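Local coordinates for protein putative modification methylase (Thermus thermophilus, PDB 2ZIG) that probably transfers a methyl group from S-adenosyl-L-methionine to the N4 amino group of cytosine in DNA, at residues G245-R255 and L272-V281. Numbering follows the deposited sequence.
Sequences GTGTTLIAAAR and LAKERFAREV
The S-adenosyl-L-methionine site of this Rossmann-like methyltransferase takes Thr246 and Thr248 from the glycine-rich turn that leads into helix 248-255, and Arg276 reaches both threonines from the neighbouring helix. With CG of Arg276 anti to the backbone N (chi1 -173°), the extended chain carries NH2 between the hydroxyls of Thr246 and Thr248. NH2 of Arg276 donates to OG1 of Thr248 at 2.9 Å, from a position that leaves the hydroxyl tilted 26° out of the guanidinium plane. A weak, strongly bent bond runs from the same NH2 to OG1 of Thr246. Through NH2, one arginine joins two residues of the cofactor site. A water accepts from Arg276 NH1 and is also hydrogen-bonded to Thr248 OG1. The backbones come closest at Thr246 and Ala273, where CA of Ala273 makes a C-H...O contact with O of Thr246 at 3.2 Å. Gly247, at the N-cap, lets the turn pass close to the methyl of Ala273.

Ile251 is the central apolar link between the helices, which run nearly parallel at 28°. Its CD1 lies over one guanidinium face of Arg276, 3.5 Å from NE, while CG2 packs on CB of Glu280 and CG1 meets CD1 of Phe277. On the side facing the sheet, CB of Ala254 approaches CZ of Phe277 obliquely at 3.5 Å and also touches CG1 of Val281. At the far end Arg255, bent at chi3, donates from NH2 to O of Glu280 (2.8 Å) in the carbonyl plane, near the C-terminal end of helix 267-280; its NE is salt-bridged to Glu226 of helix 222-232.

Both helices lie on the central sheet: Leu250 and Ala273 rest on Leu24 of strand 22-26, and Phe277 packs against His22 and against Leu286 of strand 286-289, outermost in the sheet of this chain.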
loop_
_atom_site.group_PDB
_atom_site.type_symbol
_atom_site.label_atom_id
_atom_site.label_comp_id
_atom_site.label_asym_id
_atom_site.label_seq_id
_atom_site.Cartn_x
_atom_site.Cartn_y
_atom_site.Cartn_z
ATOM N N GLY B 245 7.858 -21.195 -8.017
ATOM C CA GLY B 245 9.296 -21.130 -7.829
ATOM C C GLY B 245 9.761 -22.416 -7.163
ATOM O O GLY B 245 9.391 -23.507 -7.612
ATOM N N THR B 246 10.548 -22.310 -6.093
ATOM C CA THR B 246 11.020 -23.509 -5.415
ATOM C C THR B 246 9.980 -24.144 -4.496
ATOM O O THR B 246 10.301 -25.047 -3.717
ATOM C CB THR B 246 12.303 -23.253 -4.619
ATOM O OG1 THR B 246 12.133 -22.094 -3.798
ATOM C CG2 THR B 246 13.475 -23.057 -5.567
ATOM N N GLY B 247 8.741 -23.659 -4.585
ATOM C CA GLY B 247 7.649 -24.235 -3.813
ATOM C C GLY B 247 7.415 -23.870 -2.357
ATOM O O GLY B 247 6.795 -24.645 -1.628
ATOM N N THR B 248 7.874 -22.698 -1.935
ATOM C CA THR B 248 7.693 -22.260 -0.557
ATOM C C THR B 248 6.246 -22.442 -0.109
ATOM O O THR B 248 5.977 -23.033 0.944
ATOM C CB THR B 248 8.064 -20.775 -0.394
ATOM O OG1 THR B 248 9.365 -20.553 -0.942
ATOM C CG2 THR B 248 8.073 -20.379 1.079
ATOM N N THR B 249 5.314 -21.952 -0.914
ATOM C CA THR B 249 3.907 -22.046 -0.562
ATOM C C THR B 249 3.382 -23.475 -0.524
ATOM O O THR B 249 2.576 -23.819 0.333
ATOM C CB THR B 249 3.050 -21.222 -1.522
ATOM O OG1 THR B 249 3.531 -19.870 -1.545
ATOM C CG2 THR B 249 1.589 -21.240 -1.075
ATOM N N LEU B 250 3.822 -24.300 -1.467
ATOM C CA LEU B 250 3.398 -25.698 -1.515
ATOM C C LEU B 250 3.876 -26.372 -0.233
ATOM O O LEU B 250 3.150 -27.128 0.393
ATOM C CB LEU B 250 4.028 -26.396 -2.730
ATOM C CG LEU B 250 3.420 -26.267 -4.138
ATOM C CD1 LEU B 250 2.514 -25.066 -4.258
ATOM C CD2 LEU B 250 4.553 -26.200 -5.150
ATOM N N ILE B 251 5.113 -26.086 0.152
ATOM C CA ILE B 251 5.702 -26.654 1.359
ATOM C C ILE B 251 4.948 -26.217 2.614
ATOM O O ILE B 251 4.623 -27.043 3.460
ATOM C CB ILE B 251 7.180 -26.246 1.463
ATOM C CG1 ILE B 251 7.957 -26.906 0.322
ATOM C CG2 ILE B 251 7.752 -26.628 2.812
ATOM C CD1 ILE B 251 9.412 -26.480 0.249
ATOM N N ALA B 252 4.670 -24.918 2.720
ATOM C CA ALA B 252 3.942 -24.369 3.861
ATOM C C ALA B 252 2.572 -25.031 3.946
ATOM O O ALA B 252 2.111 -25.385 5.020
ATOM C CB ALA B 252 3.779 -22.861 3.713
ATOM N N ALA B 253 1.926 -25.199 2.803
ATOM C CA ALA B 253 0.606 -25.822 2.760
ATOM C C ALA B 253 0.643 -27.273 3.253
ATOM O O ALA B 253 -0.112 -27.660 4.146
ATOM C CB ALA B 253 0.064 -25.770 1.341
ATOM N N ALA B 254 1.534 -28.071 2.680
ATOM C CA ALA B 254 1.642 -29.472 3.060
ATOM C C ALA B 254 2.051 -29.687 4.517
ATOM O O ALA B 254 1.573 -30.614 5.170
ATOM C CB ALA B 254 2.612 -30.180 2.139
ATOM N N ARG B 255 2.935 -28.841 5.033
ATOM C CA ARG B 255 3.372 -28.998 6.421
ATOM C C ARG B 255 2.219 -28.776 7.386
ATOM O O ARG B 255 2.267 -29.238 8.520
ATOM C CB ARG B 255 4.503 -28.025 6.750
ATOM C CG ARG B 255 5.829 -28.353 6.087
ATOM C CD ARG B 255 6.783 -27.179 6.228
ATOM N NE ARG B 255 7.101 -26.881 7.619
ATOM C CZ ARG B 255 7.993 -27.557 8.334
ATOM N NH1 ARG B 255 8.233 -27.230 9.600
ATOM N NH2 ARG B 255 8.655 -28.560 7.775
ATOM N N LEU B 272 13.676 -28.275 -8.430
ATOM C CA LEU B 272 14.262 -27.852 -7.170
ATOM C C LEU B 272 13.145 -27.919 -6.134
ATOM O O LEU B 272 13.355 -28.329 -4.992
ATOM C CB LEU B 272 14.803 -26.424 -7.287
ATOM C CG LEU B 272 16.029 -26.243 -8.190
ATOM C CD1 LEU B 272 16.418 -24.777 -8.231
ATOM C CD2 LEU B 272 17.193 -27.085 -7.668
ATOM N N ALA B 273 11.953 -27.524 -6.560
ATOM C CA ALA B 273 10.780 -27.538 -5.702
ATOM C C ALA B 273 10.511 -28.941 -5.168
ATOM O O ALA B 273 10.307 -29.127 -3.967
ATOM C CB ALA B 273 9.571 -27.039 -6.477
ATOM N N LYS B 274 10.500 -29.922 -6.066
ATOM C CA LYS B 274 10.259 -31.310 -5.684
ATOM C C LYS B 274 11.274 -31.803 -4.666
ATOM O O LYS B 274 10.910 -32.487 -3.713
ATOM C CB LYS B 274 10.302 -32.231 -6.907
ATOM C CG LYS B 274 10.491 -33.696 -6.539
ATOM C CD LYS B 274 10.422 -34.630 -7.750
ATOM C CE LYS B 274 9.007 -34.722 -8.303
ATOM N NZ LYS B 274 8.830 -35.896 -9.209
ATOM N N GLU B 275 12.547 -31.472 -4.885
ATOM C CA GLU B 275 13.623 -31.883 -3.982
ATOM C C GLU B 275 13.517 -31.166 -2.634
ATOM O O GLU B 275 13.720 -31.762 -1.577
ATOM C CB GLU B 275 14.990 -31.598 -4.628
ATOM C CG GLU B 275 15.287 -32.455 -5.882
ATOM C CD GLU B 275 16.514 -31.992 -6.667
ATOM O OE1 GLU B 275 16.794 -32.581 -7.729
ATOM O OE2 GLU B 275 17.201 -31.045 -6.236
ATOM N N ARG B 276 13.191 -29.879 -2.682
ATOM C CA ARG B 276 13.058 -29.082 -1.473
ATOM C C ARG B 276 11.862 -29.596 -0.673
ATOM O O ARG B 276 11.952 -29.811 0.536
ATOM C CB ARG B 276 12.854 -27.603 -1.835
ATOM C CG ARG B 276 12.867 -26.674 -0.638
ATOM C CD ARG B 276 12.452 -25.245 -0.994
ATOM N NE ARG B 276 12.222 -24.458 0.215
ATOM C CZ ARG B 276 11.769 -23.209 0.231
ATOM N NH1 ARG B 276 11.597 -22.586 1.390
ATOM N NH2 ARG B 276 11.487 -22.580 -0.902
ATOM N N PHE B 277 10.748 -29.801 -1.368
ATOM C CA PHE B 277 9.515 -30.279 -0.761
ATOM C C PHE B 277 9.768 -31.559 0.024
ATOM O O PHE B 277 9.396 -31.665 1.194
ATOM C CB PHE B 277 8.482 -30.547 -1.854
ATOM C CG PHE B 277 7.107 -30.889 -1.338
ATOM C CD1 PHE B 277 6.125 -29.908 -1.239
ATOM C CD2 PHE B 277 6.779 -32.200 -1.010
ATOM C CE1 PHE B 277 4.831 -30.227 -0.830
ATOM C CE2 PHE B 277 5.490 -32.536 -0.598
ATOM C CZ PHE B 277 4.509 -31.545 -0.509
ATOM N N ALA B 278 10.405 -32.528 -0.626
ATOM C CA ALA B 278 10.701 -33.809 0.004
ATOM C C ALA B 278 11.693 -33.639 1.146
ATOM O O ALA B 278 11.881 -34.539 1.958
ATOM C CB ALA B 278 11.255 -34.792 -1.036
ATOM N N ARG B 279 12.321 -32.474 1.205
ATOM C CA ARG B 279 13.301 -32.182 2.237
ATOM C C ARG B 279 12.604 -31.539 3.436
ATOM O O ARG B 279 12.952 -31.798 4.588
ATOM C CB ARG B 279 14.346 -31.225 1.655
ATOM C CG ARG B 279 15.731 -31.280 2.268
ATOM C CD ARG B 279 16.635 -30.259 1.571
ATOM N NE ARG B 279 16.704 -30.492 0.129
ATOM C CZ ARG B 279 16.730 -29.533 -0.793
ATOM N NH1 ARG B 279 16.794 -29.856 -2.077
ATOM N NH2 ARG B 279 16.681 -28.254 -0.439
ATOM N N GLU B 280 11.592 -30.722 3.155
ATOM C CA GLU B 280 10.858 -30.002 4.198
ATOM C C GLU B 280 9.514 -30.623 4.589
ATOM O O GLU B 280 8.929 -30.236 5.596
ATOM C CB GLU B 280 10.603 -28.561 3.742
ATOM C CG GLU B 280 11.750 -27.926 2.969
ATOM C CD GLU B 280 12.833 -27.357 3.857
ATOM O OE1 GLU B 280 13.292 -28.062 4.781
ATOM O OE2 GLU B 280 13.236 -26.199 3.622
ATOM N N VAL B 281 9.011 -31.570 3.806
ATOM C CA VAL B 281 7.719 -32.167 4.117
ATOM C C VAL B 281 7.803 -33.647 4.428
ATOM O O VAL B 281 7.645 -34.485 3.542
ATOM C CB VAL B 281 6.719 -31.991 2.965
ATOM C CG1 VAL B 281 5.349 -32.484 3.399
ATOM C CG2 VAL B 281 6.662 -30.540 2.534
HETATM O O HOH W 1 11.509 -19.800 1.379
#